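Local coordinates for protein cytochrome P450 (Rhodococcus erythropolis, PDB 3WEC) that hydroxylates the quinoline nitrogen of aurachin biosynthetic intermediates as a heme-containing cytochrome P450, a step that confers antibiotic activity on these alkaloids, at residues A24-V29 against G398-E403; G254-S259 against N392-M397. All coordinates share one frame; numbering follows the deposited sequence.

Contact 1. Residues A24-V29 against G398-E403. With AUI (3-[(2E,6E,9R)-9-hydroxy-3,7,11-trimethyldodeca-2,6,10-trien-1-yl]-2-methylquinolin-4(1H)-one), chain C.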
ATOM      1  N   ALA A  24     -16.512   2.609   7.094  1.00 64.91           N
ATOM      2  CA  ALA A  24     -17.297   3.077   5.924  1.00 63.74           C
ATOM      3  C   ALA A  24     -17.131   4.557   5.543  1.00 59.65           C
ATOM      4  O   ALA A  24     -17.296   4.930   4.382  1.00 58.59           O
ATOM      5  CB  ALA A  24     -18.776   2.770   6.114  1.00 67.47           C
ATOM      6  N   ASP A  25     -16.879   5.399   6.533  1.00 58.10           N
ATOM      7  CA  ASP A  25     -16.593   6.812   6.312  1.00 55.43           C
ATOM      8  C   ASP A  25     -15.831   7.339   7.507  1.00 54.21           C
ATOM      9  O   ASP A  25     -16.390   7.480   8.590  1.00 55.90           O
ATOM     10  CB  ASP A  25     -17.846   7.659   6.038  1.00 57.25           C
ATOM     11  CG  ASP A  25     -17.497   9.078   5.576  1.00 56.06           C
ATOM     12  OD1 ASP A  25     -18.404   9.931   5.524  1.00 57.76           O
ATOM     13  OD2 ASP A  25     -16.300   9.343   5.272  1.00 54.11           O
ATOM     14  N   PRO A  26     -14.524   7.590   7.321  1.00 51.27           N
ATOM     15  CA  PRO A  26     -13.717   8.045   8.434  1.00 50.81           C
ATOM     16  C   PRO A  26     -13.432   9.544   8.393  1.00 50.25           C
ATOM     17  O   PRO A  26     -12.996  10.109   9.396  1.00 50.75           O
ATOM     18  CB  PRO A  26     -12.407   7.235   8.275  1.00 48.83           C
ATOM     19  CG  PRO A  26     -12.501   6.510   6.987  1.00 47.57           C
ATOM     20  CD  PRO A  26     -13.695   7.020   6.248  1.00 48.84           C
ATOM     21  N   TYR A  27     -13.684  10.177   7.252  1.00 50.14           N
ATOM     22  CA  TYR A  27     -13.330  11.592   7.032  1.00 50.69           C
ATOM     23  C   TYR A  27     -13.993  12.613   7.959  1.00 53.36           C
ATOM     24  O   TYR A  27     -13.307  13.486   8.482  1.00 54.60           O
ATOM     25  CB  TYR A  27     -13.486  11.965   5.557  1.00 49.97           C
ATOM     26  CG  TYR A  27     -12.718  10.987   4.713  1.00 48.24           C
ATOM     27  CD1 TYR A  27     -11.326  11.080   4.600  1.00 45.49           C
ATOM     28  CD2 TYR A  27     -13.377   9.928   4.080  1.00 48.26           C
ATOM     29  CE1 TYR A  27     -10.613  10.165   3.856  1.00 44.54           C
ATOM     30  CE2 TYR A  27     -12.668   8.991   3.343  1.00 47.22           C
ATOM     31  CZ  TYR A  27     -11.289   9.115   3.228  1.00 45.48           C
ATOM     32  OH  TYR A  27     -10.599   8.181   2.476  1.00 44.05           O
ATOM     33  N   PRO A  28     -15.317  12.515   8.176  1.00 55.73           N
ATOM     34  CA  PRO A  28     -15.845  13.506   9.128  1.00 58.39           C
ATOM     35  C   PRO A  28     -15.190  13.383  10.506  1.00 59.26           C
ATOM     36  O   PRO A  28     -15.153  14.373  11.248  1.00 62.43           O
ATOM     37  CB  PRO A  28     -17.348  13.175   9.214  1.00 60.66           C
ATOM     38  CG  PRO A  28     -17.657  12.497   7.916  1.00 59.51           C
ATOM     39  CD  PRO A  28     -16.389  11.750   7.509  1.00 56.57           C
ATOM     40  N   VAL A  29     -14.690  12.189  10.844  1.00 57.15           N
ATOM     41  CA  VAL A  29     -14.063  11.951  12.148  1.00 57.79           C
ATOM     42  C   VAL A  29     -12.621  12.438  12.122  1.00 55.85           C
ATOM     43  O   VAL A  29     -12.111  12.946  13.121  1.00 56.67           O
ATOM     44  CB  VAL A  29     -14.137  10.465  12.564  1.00 58.61           C
ATOM     45  CG1 VAL A  29     -13.346  10.215  13.846  1.00 59.64           C
ATOM     46  CG2 VAL A  29     -15.593  10.014  12.711  1.00 61.47           C
ATOM     47  N   GLY A 398      -4.954  -0.592   9.087  1.00 42.61           N
ATOM     48  CA  GLY A 398      -4.411   0.565   8.363  1.00 38.93           C
ATOM     49  C   GLY A 398      -4.808   0.729   6.888  1.00 35.99           C
ATOM     50  O   GLY A 398      -4.579   1.779   6.284  1.00 35.02           O
ATOM     51  N   LEU A 399      -5.367  -0.305   6.281  1.00 34.42           N
ATOM     52  CA  LEU A 399      -5.675  -0.253   4.821  1.00 33.34           C
ATOM     53  C   LEU A 399      -7.155  -0.044   4.590  1.00 33.23           C
ATOM     54  O   LEU A 399      -7.970  -0.405   5.432  1.00 35.86           O
ATOM     55  CB  LEU A 399      -5.218  -1.535   4.132  1.00 31.96           C
ATOM     56  CG  LEU A 399      -3.820  -1.710   3.505  1.00 31.72           C
ATOM     57  CD1 LEU A 399      -2.767  -0.718   3.937  1.00 30.89           C
ATOM     58  CD2 LEU A 399      -3.354  -3.167   3.645  1.00 30.22           C
ATOM     59  N   ARG A 400      -7.505   0.585   3.479  1.00 32.78           N
ATOM     60  CA  ARG A 400      -8.903   0.817   3.160  1.00 33.45           C
ATOM     61  C   ARG A 400      -9.195   0.630   1.685  1.00 32.56           C
ATOM     62  O   ARG A 400      -8.528   1.202   0.794  1.00 30.96           O
ATOM     63  CB  ARG A 400      -9.349   2.195   3.622  1.00 34.77           C
ATOM     64  CG  ARG A 400     -10.857   2.410   3.524  1.00 36.27           C
ATOM     65  CD  ARG A 400     -11.280   3.704   4.193  1.00 38.11           C
ATOM     66  NE  ARG A 400     -12.705   3.925   4.081  1.00 40.71           N
ATOM     67  CZ  ARG A 400     -13.281   4.637   3.126  1.00 40.85           C
ATOM     68  NH1 ARG A 400     -14.600   4.805   3.111  1.00 42.56           N
ATOM     69  NH2 ARG A 400     -12.538   5.193   2.198  1.00 39.66           N
ATOM     70  N   GLY A 401     -10.178  -0.232   1.444  1.00 32.99           N
ATOM     71  CA  GLY A 401     -10.647  -0.496   0.094  1.00 32.45           C
ATOM     72  C   GLY A 401     -11.794  -1.477   0.191  1.00 33.76           C
ATOM     73  O   GLY A 401     -11.947  -2.136   1.208  1.00 34.88           O
ATOM     74  N   PRO A 402     -12.595  -1.582  -0.875  1.00 34.29           N
ATOM     75  CA  PRO A 402     -13.784  -2.443  -0.888  1.00 35.92           C
ATOM     76  C   PRO A 402     -13.467  -3.958  -0.947  1.00 36.92           C
ATOM     77  O   PRO A 402     -12.490  -4.391  -1.585  1.00 33.77           O
ATOM     78  CB  PRO A 402     -14.508  -1.980  -2.158  1.00 36.08           C
ATOM     79  CG  PRO A 402     -13.391  -1.475  -3.045  1.00 33.89           C
ATOM     80  CD  PRO A 402     -12.526  -0.735  -2.085  1.00 32.80           C
ATOM     81  N   GLU A 403     -14.331  -4.745  -0.302  1.00 39.93           N
ATOM     82  CA  GLU A 403     -14.230  -6.207  -0.273  1.00 43.07           C
ATOM     83  C   GLU A 403     -14.765  -6.813  -1.579  1.00 43.29           C
ATOM     84  O   GLU A 403     -14.176  -7.738  -2.111  1.00 42.25           O
ATOM     85  CB  GLU A 403     -15.001  -6.771   0.979  1.00 47.97           C
ATOM     86  CG  GLU A 403     -15.188  -8.288   1.056  1.00 51.54           C
ATOM     87  CD  GLU A 403     -14.995  -8.864   2.459  1.00 56.08           C
ATOM     88  OE1 GLU A 403     -15.987  -9.357   3.061  1.00 60.05           O
ATOM     89  OE2 GLU A 403     -13.833  -8.841   2.958  1.00 56.72           O
TER
HETATM   90  O13 AUI C 502       4.931   0.495   6.266  1.00 35.43           O
HETATM   91  C1  AUI C 502       4.486   0.252   5.120  1.00 35.28           C
HETATM   92  C4  AUI C 502       5.257  -0.640   4.234  1.00 34.20           C
HETATM   93  C5  AUI C 502       6.445  -1.221   4.668  1.00 32.99           C
HETATM   94  C6  AUI C 502       7.152  -2.076   3.823  1.00 34.19           C
HETATM   95  C7  AUI C 502       6.608  -2.335   2.557  1.00 35.55           C
HETATM   96  C8  AUI C 502       5.415  -1.784   2.085  1.00 31.29           C
HETATM   97  C9  AUI C 502       4.681  -0.926   2.889  1.00 35.25           C
HETATM   98  N10 AUI C 502       3.489  -0.398   2.471  1.00 32.21           N
HETATM   99  C3  AUI C 502       2.739   0.438   3.219  1.00 36.76           C
HETATM  100  C11 AUI C 502       1.427   0.998   2.692  1.00 31.93           C
HETATM  101  C2  AUI C 502       3.198   0.814   4.598  1.00 38.74           C
HETATM  102  C12 AUI C 502       2.356   1.726   5.450  1.00 35.85           C
HETATM  103  C14 AUI C 502       1.061   0.994   5.818  1.00 42.56           C
HETATM  104  C15 AUI C 502       0.757  -0.207   6.378  1.00 42.98           C
HETATM  105  C26 AUI C 502       1.740  -1.276   6.816  1.00 48.29           C
HETATM  106  C16 AUI C 502      -0.723  -0.460   6.516  1.00 43.44           C
HETATM  107  C17 AUI C 502      -1.279  -0.635   7.928  1.00 50.86           C
HETATM  108  C18 AUI C 502      -0.223  -0.930   8.958  1.00 49.58           C
HETATM  109  C19 AUI C 502      -0.379  -0.865  10.299  1.00 52.69           C
HETATM  110  C27 AUI C 502      -1.671  -0.531  11.003  1.00 51.74           C
HETATM  111  C20 AUI C 502       0.817  -1.217  11.147  1.00 49.21           C
HETATM  112  C21 AUI C 502       1.800  -0.071  11.415  1.00 47.32           C
HETATM  113  O28 AUI C 502       2.948  -0.673  11.999  1.00 43.45           O
HETATM  114  C22 AUI C 502       2.319   0.677  10.204  1.00 45.17           C
HETATM  115  C23 AUI C 502       3.529   0.539   9.593  1.00 47.49           C
HETATM  116  C24 AUI C 502       3.794   1.439   8.437  1.00 43.02           C
HETATM  117  C25 AUI C 502       4.651  -0.431   9.931  1.00 49.35           C
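Arg400 reaches from the 398-403 loop to the turn that leads into helix 27-36 and meets Ala24, Pro26 and Tyr27 with its guanidinium group. With CG anti to the backbone N (chi1 -171°) and the chain stretched as far as NE, the side chain spans the gap before its end turns at CD-NE. Ala24 O lies at the edge of the guanidinium, in its plane and 3.0 Å from Arg400 NH1, but the N-H line is bent and the bond is weak. NE donates to the preceding carbonyl, Lys23 O, so two successive peptide oxygens receive this arginine. Pro26 lies over one guanidinium face, its CD offset toward the rim and 3.9 Å from Arg400 CZ; Tyr393 makes a cation-pi contact with the opposite face. Tyr27 presents the edge of its ring, turned 90° to the guanidinium plane, with OH 3.6 Å from Arg400 NH2. Both groups converge on one carboxylate: Glu297 OE1 forms a salt bridge with NH2 and a hydrogen bond with Tyr27 OH, which probably helps to hold the two groups together. In the P450 fold this joins the first helix to the hairpin-like loop near the C terminus, whose turn is consistent with substrate recognition site 6. On that turn Leu399 CD1 approaches C16 of the ligand's farnesyl-derived tail at 3.3 Å, and Gly398 CA lies 3.4 Å from its C17. Asp187 takes up the amides of both residues. At the helix start, Asp25 OD2 weakly accepts Tyr27 N at 3.4 Å as a cap; the same carboxylate oxygen stands 5.3 Å from Arg400 NH1, where its charge would probably favour the cation without touching it.

Contact 2. Residues G254-S259 against N392-M397. With HEM (protoporphyrin IX containing Fe), chain B.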
ATOM      1  N   GLY A 254       2.987  -4.422  -3.219  1.00 21.82           N
ATOM      2  CA  GLY A 254       2.262  -3.871  -4.396  1.00 22.60           C
ATOM      3  C   GLY A 254       0.882  -4.414  -4.731  1.00 24.61           C
ATOM      4  O   GLY A 254       0.232  -3.965  -5.698  1.00 24.17           O
ATOM      5  N   GLN A 255       0.412  -5.376  -3.955  1.00 23.88           N
ATOM      6  CA  GLN A 255      -0.894  -5.960  -4.237  1.00 25.29           C
ATOM      7  C   GLN A 255      -2.091  -5.146  -3.698  1.00 24.63           C
ATOM      8  O   GLN A 255      -2.851  -4.612  -4.463  1.00 24.05           O
ATOM      9  CB  GLN A 255      -0.968  -7.369  -3.651  1.00 25.89           C
ATOM     10  CG  GLN A 255      -0.343  -8.477  -4.465  1.00 28.57           C
ATOM     11  CD  GLN A 255      -0.699  -9.873  -3.877  1.00 30.23           C
ATOM     12  OE1 GLN A 255       0.011 -10.441  -2.972  1.00 28.28           O
ATOM     13  NE2 GLN A 255      -1.797 -10.395  -4.344  1.00 30.58           N
ATOM     14  N   GLU A 256      -2.273  -5.073  -2.373  1.00 25.36           N
ATOM     15  CA  GLU A 256      -3.521  -4.510  -1.852  1.00 26.63           C
ATOM     16  C   GLU A 256      -3.555  -3.003  -1.928  1.00 25.55           C
ATOM     17  O   GLU A 256      -4.629  -2.440  -2.030  1.00 25.92           O
ATOM     18  CB  GLU A 256      -3.868  -5.001  -0.433  1.00 29.48           C
ATOM     19  CG  GLU A 256      -4.982  -6.053  -0.456  1.00 32.37           C
ATOM     20  CD  GLU A 256      -5.119  -6.757   0.864  1.00 36.61           C
ATOM     21  OE1 GLU A 256      -4.578  -6.224   1.876  1.00 35.96           O
ATOM     22  OE2 GLU A 256      -5.749  -7.855   0.899  1.00 37.84           O
ATOM     23  N   THR A 257      -2.389  -2.372  -1.875  1.00 23.56           N
ATOM     24  CA  THR A 257      -2.281  -0.944  -2.124  1.00 25.53           C
ATOM     25  C   THR A 257      -2.837  -0.628  -3.529  1.00 25.64           C
ATOM     26  O   THR A 257      -3.592   0.317  -3.681  1.00 26.63           O
ATOM     27  CB  THR A 257      -0.805  -0.446  -2.078  1.00 24.48           C
ATOM     28  OG1 THR A 257       0.018  -1.307  -2.899  1.00 26.10           O
ATOM     29  CG2 THR A 257      -0.309  -0.445  -0.668  1.00 25.43           C
ATOM     30  N   THR A 258      -2.457  -1.424  -4.533  1.00 24.64           N
ATOM     31  CA  THR A 258      -2.861  -1.177  -5.924  1.00 25.78           C
ATOM     32  C   THR A 258      -4.315  -1.627  -6.101  1.00 25.94           C
ATOM     33  O   THR A 258      -5.131  -0.871  -6.645  1.00 26.78           O
ATOM     34  CB  THR A 258      -1.969  -1.923  -6.961  1.00 25.46           C
ATOM     35  OG1 THR A 258      -0.580  -1.697  -6.706  1.00 25.68           O
ATOM     36  CG2 THR A 258      -2.303  -1.549  -8.388  1.00 26.68           C
ATOM     37  N   SER A 259      -4.663  -2.828  -5.624  1.00 26.35           N
ATOM     38  CA  SER A 259      -6.054  -3.253  -5.842  1.00 27.95           C
ATOM     39  C   SER A 259      -7.025  -2.355  -5.088  1.00 28.12           C
ATOM     40  O   SER A 259      -8.071  -2.047  -5.622  1.00 30.86           O
ATOM     41  CB  SER A 259      -6.300  -4.714  -5.557  1.00 28.51           C
ATOM     42  OG  SER A 259      -6.149  -5.003  -4.184  1.00 28.93           O
ATOM     43  N   ASN A 392     -19.231  -2.311   1.110  1.00 51.75           N
ATOM     44  CA  ASN A 392     -18.569  -3.100   2.134  1.00 50.83           C
ATOM     45  C   ASN A 392     -17.050  -3.043   1.961  1.00 47.81           C
ATOM     46  O   ASN A 392     -16.526  -3.389   0.907  1.00 45.38           O
ATOM     47  CB  ASN A 392     -19.055  -4.552   2.049  1.00 53.46           C
ATOM     48  CG  ASN A 392     -20.528  -4.689   2.408  1.00 56.86           C
ATOM     49  OD1 ASN A 392     -20.972  -4.188   3.451  1.00 58.30           O
ATOM     50  ND2 ASN A 392     -21.292  -5.372   1.555  1.00 58.66           N
ATOM     51  N   TYR A 393     -16.370  -2.601   3.012  1.00 47.38           N
ATOM     52  CA  TYR A 393     -14.934  -2.457   3.042  1.00 47.12           C
ATOM     53  C   TYR A 393     -14.236  -3.649   3.690  1.00 47.09           C
ATOM     54  O   TYR A 393     -14.783  -4.267   4.585  1.00 51.84           O
ATOM     55  CB  TYR A 393     -14.570  -1.160   3.763  1.00 46.19           C
ATOM     56  CG  TYR A 393     -14.885   0.024   2.919  1.00 45.40           C
ATOM     57  CD1 TYR A 393     -13.926   0.537   2.049  1.00 43.88           C
ATOM     58  CD2 TYR A 393     -16.137   0.643   2.965  1.00 46.90           C
ATOM     59  CE1 TYR A 393     -14.208   1.627   1.241  1.00 43.08           C
ATOM     60  CE2 TYR A 393     -16.421   1.745   2.160  1.00 46.79           C
ATOM     61  CZ  TYR A 393     -15.444   2.225   1.291  1.00 43.85           C
ATOM     62  OH  TYR A 393     -15.660   3.311   0.465  1.00 42.88           O
ATOM     63  N   LYS A 394     -13.039  -3.973   3.198  1.00 45.50           N
ATOM     64  CA  LYS A 394     -12.193  -5.023   3.767  1.00 46.48           C
ATOM     65  C   LYS A 394     -11.914  -4.753   5.257  1.00 48.04           C
ATOM     66  O   LYS A 394     -11.893  -3.600   5.694  1.00 47.53           O
ATOM     67  CB  LYS A 394     -10.889  -5.172   2.969  1.00 46.65           C
ATOM     68  CG  LYS A 394     -10.991  -6.142   1.788  1.00 47.78           C
ATOM     69  CD  LYS A 394      -9.800  -6.104   0.825  1.00 44.54           C
ATOM     70  CE  LYS A 394      -9.756  -7.459   0.091  1.00 44.95           C
ATOM     71  NZ  LYS A 394      -8.989  -7.500  -1.195  1.00 42.89           N
ATOM     72  N   PRO A 395     -11.775  -5.814   6.065  1.00 50.23           N
ATOM     73  CA  PRO A 395     -11.351  -5.475   7.420  1.00 51.13           C
ATOM     74  C   PRO A 395      -9.867  -5.092   7.472  1.00 48.49           C
ATOM     75  O   PRO A 395      -9.148  -5.209   6.459  1.00 45.32           O
ATOM     76  CB  PRO A 395     -11.662  -6.756   8.210  1.00 55.84           C
ATOM     77  CG  PRO A 395     -12.782  -7.410   7.429  1.00 57.42           C
ATOM     78  CD  PRO A 395     -12.370  -7.161   5.991  1.00 52.46           C
ATOM     79  N   GLY A 396      -9.432  -4.579   8.615  1.00 48.64           N
ATOM     80  CA  GLY A 396      -8.024  -4.361   8.864  1.00 48.61           C
ATOM     81  C   GLY A 396      -7.758  -3.029   9.515  1.00 50.30           C
ATOM     82  O   GLY A 396      -8.615  -2.166   9.529  1.00 52.54           O
ATOM     83  N   MET A 397      -6.551  -2.851  10.033  1.00 50.87           N
ATOM     84  CA  MET A 397      -6.241  -1.678  10.860  1.00 51.39           C
ATOM     85  C   MET A 397      -5.825  -0.437  10.077  1.00 46.72           C
ATOM     86  O   MET A 397      -6.264   0.656  10.405  1.00 48.32           O
ATOM     87  CB  MET A 397      -5.191  -2.017  11.920  1.00 52.99           C
ATOM     88  CG  MET A 397      -5.780  -2.690  13.145  1.00 59.43           C
ATOM     89  SD  MET A 397      -4.667  -2.716  14.576  1.00 64.25           S
ATOM     90  CE  MET A 397      -3.494  -1.404  14.113  1.00 58.88           C
TER
HETATM   91  CHA HEM B 501       6.511   1.670   1.324  1.00 25.08           C
HETATM   92  CHB HEM B 501       2.091   3.392  -0.158  1.00 24.97           C
HETATM   93  CHC HEM B 501       2.435   0.747  -4.279  1.00 24.00           C
HETATM   94  CHD HEM B 501       6.829  -1.136  -2.652  1.00 22.71           C
HETATM   95  C1A HEM B 501       5.218   2.306   1.215  1.00 24.28           C
HETATM   96  C2A HEM B 501       4.648   3.090   2.359  1.00 28.16           C
HETATM   97  C3A HEM B 501       3.372   3.582   1.895  1.00 29.55           C
HETATM   98  C4A HEM B 501       3.270   3.029   0.547  1.00 24.80           C
HETATM   99  CMA HEM B 501       2.360   4.458   2.669  1.00 28.39           C
HETATM  100  CAA HEM B 501       5.185   3.438   3.754  1.00 27.61           C
HETATM  101  CBA HEM B 501       6.005   4.719   3.509  1.00 27.44           C
HETATM  102  CGA HEM B 501       6.429   5.388   4.831  1.00 31.98           C
HETATM  103  O1A HEM B 501       6.539   4.724   5.904  1.00 28.10           O
HETATM  104  O2A HEM B 501       6.717   6.618   4.803  1.00 31.39           O
HETATM  105  C1B HEM B 501       1.814   2.769  -1.450  1.00 26.52           C
HETATM  106  C2B HEM B 501       0.638   3.221  -2.189  1.00 23.93           C
HETATM  107  C3B HEM B 501       0.757   2.404  -3.366  1.00 24.75           C
HETATM  108  C4B HEM B 501       1.962   1.603  -3.191  1.00 25.81           C
HETATM  109  CMB HEM B 501      -0.458   4.192  -1.847  1.00 24.45           C
HETATM  110  CAB HEM B 501      -0.224   2.454  -4.482  1.00 26.47           C
HETATM  111  CBB HEM B 501      -0.653   1.334  -5.009  1.00 27.54           C
HETATM  112  C1C HEM B 501       3.691   0.030  -4.219  1.00 23.95           C
HETATM  113  C2C HEM B 501       4.067  -0.982  -5.207  1.00 24.97           C
HETATM  114  C3C HEM B 501       5.347  -1.516  -4.696  1.00 25.46           C
HETATM  115  C4C HEM B 501       5.654  -0.835  -3.454  1.00 21.40           C
HETATM  116  CMC HEM B 501       3.268  -1.338  -6.430  1.00 27.00           C
HETATM  117  CAC HEM B 501       6.213  -2.604  -5.259  1.00 26.36           C
HETATM  118  CBC HEM B 501       6.051  -3.078  -6.474  1.00 29.59           C
HETATM  119  C1D HEM B 501       7.113  -0.558  -1.332  1.00 24.71           C
HETATM  120  C2D HEM B 501       8.390  -0.822  -0.676  1.00 26.67           C
HETATM  121  C3D HEM B 501       8.317   0.006   0.542  1.00 26.71           C
HETATM  122  C4D HEM B 501       7.027   0.697   0.379  1.00 26.02           C
HETATM  123  CMD HEM B 501       9.464  -1.791  -1.115  1.00 28.24           C
HETATM  124  CAD HEM B 501       9.321   0.117   1.655  1.00 26.80           C
HETATM  125  CBD HEM B 501      10.158   1.384   1.358  1.00 24.47           C
HETATM  126  CGD HEM B 501      11.227   1.630   2.370  1.00 27.50           C
HETATM  127  O1D HEM B 501      12.309   2.124   1.942  1.00 29.53           O
HETATM  128  O2D HEM B 501      11.010   1.331   3.590  1.00 26.52           O
HETATM  129  NA  HEM B 501       4.425   2.335  -0.009  1.00 25.41           N
HETATM  130  NB  HEM B 501       2.647   1.865  -2.048  1.00 25.46           N
HETATM  131  NC  HEM B 501       4.664   0.176  -3.186  1.00 22.44           N
HETATM  132  ND  HEM B 501       6.325   0.383  -0.737  1.00 27.49           N
HETATM  133 FE   HEM B 501       4.451   0.993  -1.460  1.00 24.39          FE
HETATM  134  O   HOH W   1      -8.463  -5.534  -2.721  1.00 35.09           O
HETATM  135  O   HOH W   2       2.894  -0.623  -0.409  1.00 21.46           O
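Glu256 and Lys394 extend toward each other from the helix 240-271 and from the loop 392-397, their side chains running at a slant. Both are stretched beyond CG, and they meet only through their ends: Glu256 OE2 lies 3.9 Å from Lys394 NZ, a long salt bridge. The main carboxylate partner of the ammonium is Glu154 OE2, and Glu256 adds a weaker attraction. A water rather close to NZ probably bridges it to Ser259 OG, one turn along from Glu256. Gly254 to Thr258, with Ala253 just before, form the (Ala/Gly)-Gly-x-(Asp/Glu)-Thr-(Thr/Ser) signature of the P450 distal helix; Glu256 and Thr257 match the acid-alcohol pair known from the family. The helix is kinked here, with the amides of residues 255 and 258 lacking their bonds to the previous turn. Thr258 OG1 donates instead to Gly254 O at 2.6 Å, tilted 30° from the carbonyl plane. Across the helix from the lysine, Thr257 turns to the heme: its CB is 3.4 Å from vinyl carbon CBB, while its OG1 is hydrogen-bonded to Ala253 O, one turn back. On this distal side a water sits 2.5 Å from the iron. The salt bridge thus lies on the far flank of the heme-binding helix, between it and the C-terminal loop, with the helix 148-153 against Lys394 and Ser259 and the helix 155-165 against Gln255 and Thr258.

From the N terminus the chain enters contact 1 at 24-29, as the first helix begins, and returns to it only at 398-403, closing a loop that takes in most of the protein. Contact 2 is nested inside: it starts in the central helix 240-271 and closes at 392-397, just ahead of the second half of contact 1. The two late segments run side by side between strands 384-387 and 407-410, probably paired by Glu403 N to Asn392 O (2.8 Å) and Lys394 N to Gly401 O (2.9 Å). This hairpin-like unit therefore connects the N-terminal helix with the helix over the heme, with the bound ligand near its turn.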